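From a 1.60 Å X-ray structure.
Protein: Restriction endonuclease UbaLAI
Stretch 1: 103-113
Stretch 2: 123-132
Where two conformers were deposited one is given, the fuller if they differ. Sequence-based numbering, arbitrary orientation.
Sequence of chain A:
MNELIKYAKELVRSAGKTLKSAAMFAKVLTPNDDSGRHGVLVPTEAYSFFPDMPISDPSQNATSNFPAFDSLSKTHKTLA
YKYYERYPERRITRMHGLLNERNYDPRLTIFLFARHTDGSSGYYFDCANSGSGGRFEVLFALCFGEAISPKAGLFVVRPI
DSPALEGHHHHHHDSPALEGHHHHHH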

# COMPACT_ATOMS: atom_id res chain seq x y z
N ASN A 103 -11.32 4.87 14.79
CA ASN A 103 -12.47 4.19 15.42
C ASN A 103 -13.24 3.20 14.54
O ASN A 103 -14.40 2.83 14.84
CB ASN A 103 -13.44 5.26 15.92
CG ASN A 103 -12.88 6.02 17.09
OD1 ASN A 103 -12.38 5.43 18.05
ND2 ASN A 103 -12.93 7.34 17.01
N TYR A 104 -12.64 2.81 13.41
CA TYR A 104 -13.36 2.04 12.39
C TYR A 104 -12.52 0.88 11.97
O TYR A 104 -12.51 0.49 10.78
CB TYR A 104 -13.71 2.92 11.18
CG TYR A 104 -14.57 4.05 11.65
CD1 TYR A 104 -14.03 5.29 11.91
CD2 TYR A 104 -15.92 3.85 11.94
CE1 TYR A 104 -14.82 6.34 12.42
CE2 TYR A 104 -16.72 4.87 12.43
CZ TYR A 104 -16.16 6.12 12.67
OH TYR A 104 -16.94 7.14 13.16
N ASP A 105 -11.78 0.31 12.92
CA ASP A 105 -10.89 -0.82 12.55
C ASP A 105 -11.71 -2.09 12.25
O ASP A 105 -12.82 -2.24 12.79
CB ASP A 105 -9.91 -1.11 13.68
CG ASP A 105 -8.72 -0.14 13.72
OD1 ASP A 105 -7.87 -0.30 14.62
OD2 ASP A 105 -8.60 0.73 12.80
N PRO A 106 -11.18 -3.01 11.43
CA PRO A 106 -9.83 -2.98 10.86
C PRO A 106 -9.73 -2.04 9.63
O PRO A 106 -10.72 -1.70 8.97
CB PRO A 106 -9.58 -4.42 10.41
CG PRO A 106 -11.02 -4.94 10.13
CD PRO A 106 -11.81 -4.36 11.29
N ARG A 107 -8.49 -1.66 9.38
CA ARG A 107 -8.10 -0.80 8.23
C ARG A 107 -7.19 -1.59 7.32
O ARG A 107 -6.47 -2.47 7.79
CB ARG A 107 -7.37 0.44 8.71
CG ARG A 107 -8.26 1.44 9.44
CD ARG A 107 -7.44 2.58 10.12
NE ARG A 107 -6.53 2.03 11.17
CZ ARG A 107 -5.35 2.54 11.50
NH1 ARG A 107 -4.90 3.71 10.94
NH2 ARG A 107 -4.60 1.95 12.43
N LEU A 108 -7.23 -1.28 6.02
CA LEU A 108 -6.42 -2.00 5.03
C LEU A 108 -5.69 -0.96 4.16
O LEU A 108 -6.27 0.05 3.82
CB LEU A 108 -7.34 -2.89 4.14
CG LEU A 108 -6.66 -3.79 3.13
CD1 LEU A 108 -5.92 -4.95 3.83
CD2 LEU A 108 -7.70 -4.37 2.08
N THR A 109 -4.44 -1.24 3.82
CA THR A 109 -3.80 -0.55 2.70
C THR A 109 -3.46 -1.54 1.62
O THR A 109 -2.97 -2.64 1.91
CB THR A 109 -2.55 0.19 3.15
OG1 THR A 109 -1.58 -0.71 3.74
CG2 THR A 109 -2.91 1.29 4.11
N ILE A 110 -3.70 -1.15 0.35
CA ILE A 110 -3.27 -1.95 -0.79
C ILE A 110 -2.31 -1.11 -1.62
O ILE A 110 -2.63 0.00 -1.98
CB ILE A 110 -4.43 -2.40 -1.66
CG1 ILE A 110 -5.44 -3.22 -0.84
CG2 ILE A 110 -3.85 -3.16 -2.94
CD1 ILE A 110 -6.65 -3.53 -1.64
N PHE A 111 -1.13 -1.67 -1.91
CA PHE A 111 -0.21 -1.05 -2.84
C PHE A 111 -0.10 -2.01 -4.02
O PHE A 111 0.02 -3.21 -3.85
CB PHE A 111 1.18 -0.86 -2.24
CG PHE A 111 1.24 0.07 -1.05
CD1 PHE A 111 1.69 1.37 -1.24
CD2 PHE A 111 0.94 -0.39 0.26
CE1 PHE A 111 1.78 2.24 -0.13
CE2 PHE A 111 1.03 0.50 1.35
CZ PHE A 111 1.45 1.78 1.12
N LEU A 112 -0.11 -1.46 -5.23
CA LEU A 112 0.04 -2.28 -6.42
C LEU A 112 1.18 -1.70 -7.23
O LEU A 112 1.23 -0.47 -7.39
CB LEU A 112 -1.24 -2.24 -7.26
CG LEU A 112 -1.39 -3.19 -8.43
CD1 LEU A 112 -1.73 -4.56 -7.89
CD2 LEU A 112 -2.47 -2.66 -9.46
N PHE A 113 2.11 -2.53 -7.69
CA PHE A 113 3.13 -2.08 -8.62
C PHE A 113 2.78 -2.69 -9.94
O PHE A 113 2.74 -3.92 -10.06
CB PHE A 113 4.56 -2.46 -8.20
CG PHE A 113 5.59 -2.01 -9.21
CD1 PHE A 113 5.99 -0.69 -9.28
CD2 PHE A 113 6.10 -2.91 -10.14
CE1 PHE A 113 6.93 -0.27 -10.23
CE2 PHE A 113 7.03 -2.51 -11.08
CZ PHE A 113 7.45 -1.18 -11.12
N TYR A 123 3.41 2.82 -9.26
CA TYR A 123 2.75 2.38 -8.02
C TYR A 123 1.35 2.96 -7.92
O TYR A 123 1.07 4.05 -8.44
CB TYR A 123 3.55 2.80 -6.77
CG TYR A 123 4.81 1.98 -6.61
CD1 TYR A 123 4.79 0.78 -5.88
CD2 TYR A 123 6.01 2.39 -7.18
CE1 TYR A 123 5.94 0.02 -5.73
CE2 TYR A 123 7.18 1.60 -7.07
CZ TYR A 123 7.14 0.41 -6.33
OH TYR A 123 8.29 -0.37 -6.20
N TYR A 124 0.50 2.23 -7.19
CA TYR A 124 -0.91 2.56 -6.92
C TYR A 124 -1.18 2.34 -5.46
O TYR A 124 -0.64 1.40 -4.91
CB TYR A 124 -1.84 1.67 -7.70
CG TYR A 124 -1.68 1.86 -9.16
CD1 TYR A 124 -2.63 2.59 -9.90
CD2 TYR A 124 -0.56 1.31 -9.84
CE1 TYR A 124 -2.50 2.80 -11.28
CE2 TYR A 124 -0.43 1.52 -11.24
CZ TYR A 124 -1.41 2.28 -11.94
OH TYR A 124 -1.34 2.52 -13.32
N PHE A 125 -2.04 3.18 -4.88
CA PHE A 125 -2.40 3.00 -3.47
C PHE A 125 -3.87 3.09 -3.28
O PHE A 125 -4.53 3.99 -3.79
CB PHE A 125 -1.69 4.10 -2.67
CG PHE A 125 -2.13 4.20 -1.26
CD1 PHE A 125 -3.13 5.09 -0.88
CD2 PHE A 125 -1.52 3.41 -0.30
CE1 PHE A 125 -3.54 5.21 0.48
CE2 PHE A 125 -1.91 3.49 1.08
CZ PHE A 125 -2.92 4.40 1.46
N ASP A 126 -4.43 2.19 -2.44
CA ASP A 126 -5.83 2.19 -2.09
C ASP A 126 -5.91 1.88 -0.59
O ASP A 126 -5.00 1.32 -0.03
CB ASP A 126 -6.57 1.13 -2.90
CG ASP A 126 -8.09 1.26 -2.88
OD1 ASP A 126 -8.66 2.22 -2.32
OD2 ASP A 126 -8.75 0.44 -3.55
N CYS A 127 -6.98 2.33 0.05
CA CYS A 127 -7.14 2.02 1.47
C CYS A 127 -8.56 2.11 1.90
O CYS A 127 -9.41 2.66 1.20
CB CYS A 127 -6.28 2.91 2.31
SG CYS A 127 -6.88 4.60 2.34
N ALA A 128 -8.83 1.52 3.05
CA ALA A 128 -10.18 1.31 3.48
C ALA A 128 -10.26 1.08 4.98
O ALA A 128 -9.28 0.71 5.60
CB ALA A 128 -10.79 0.10 2.74
N ASN A 129 -11.45 1.34 5.52
CA ASN A 129 -11.72 0.94 6.88
C ASN A 129 -13.10 0.26 6.98
O ASN A 129 -13.74 -0.01 5.96
CB ASN A 129 -11.59 2.13 7.83
CG ASN A 129 -12.67 3.20 7.65
OD1 ASN A 129 -13.82 2.93 7.29
ND2 ASN A 129 -12.29 4.44 8.00
N SER A 130 -13.50 -0.05 8.22
CA SER A 130 -14.68 -0.87 8.41
C SER A 130 -15.88 -0.09 8.90
O SER A 130 -16.82 -0.68 9.47
CB SER A 130 -14.35 -1.99 9.39
OG SER A 130 -13.31 -2.79 8.87
N GLY A 131 -15.86 1.23 8.71
CA GLY A 131 -17.03 2.04 8.99
C GLY A 131 -18.17 1.88 7.99
O GLY A 131 -18.07 1.14 7.00
N SER A 132 -19.28 2.54 8.27
CA SER A 132 -20.44 2.47 7.39
C SER A 132 -20.06 2.97 5.99
O SER A 132 -19.38 3.99 5.84
CB SER A 132 -21.61 3.29 7.95
OG SER A 132 -22.84 2.93 7.32

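What fixes the register that the side chains must obey? The strands of the two stretches run antiparallel, and Leu 108, Ile 110 and Leu 112 exchange paired backbone hydrogen bonds with Ala 128, Asp 126 and Tyr 124. The bond from Ile 110 N to Asp 126 O, 2.8 Å, is almost straight. Side chains of an extended strand alternate in direction, and here Thr 109, Phe 111, Phe 113 and their partners lie on one face, the hydrogen-bonded pairs on the other.

How do the aromatic rings share their face? Phe 111 takes chi1 m and Phe 125 takes t; with these rotamers the end of each ring comes nearer the other stretch, and the edge of Phe 125 meets the face of Phe 111, with Phe 125 CD2 3.5 Å from Phe 111 CE1, over the Phe 111 ring. Phe 113 and Tyr 123 swap these rotamers: Phe 113 is t, Tyr 123 is m. Phe 113 CD1 lies over the face of the Tyr 123 ring, 3.4 Å from Tyr 123 CZ, but the planes meet obliquely at 53°.

What happens on the face of Leu 112 and Tyr 124? The closest side-chain approach is between Leu 112 CB and Tyr 124 CB, 4.0 Å, and the edge of the Tyr 124 ring lies by Leu 112 O. Asp 126, chi1 t, makes a weak bond to its neighbour, Cys 127 N to Asp 126 OD1 at 2.9 Å, and its carboxylate is also bonded elsewhere in the structure.

How does the pairing continue beyond the strands? Ser 130 binds twice: Ser 130 N donates to Tyr 104 O, and Ser 130 OG, at chi1 m, donates to Pro 106 O, both at 2.8 Å. Asn 129, chi1 p, places its OD1 where it accepts from Gly 131 N, two residues on, at 3.0 Å. Gly 131 packs its CA 3.6 Å from Tyr 104 CD2; a CB there would clash with that ring atom. Arg 107 folds back within its own stretch, its NE forming a salt bridge with Asp 105 OD2 at 2.9 Å.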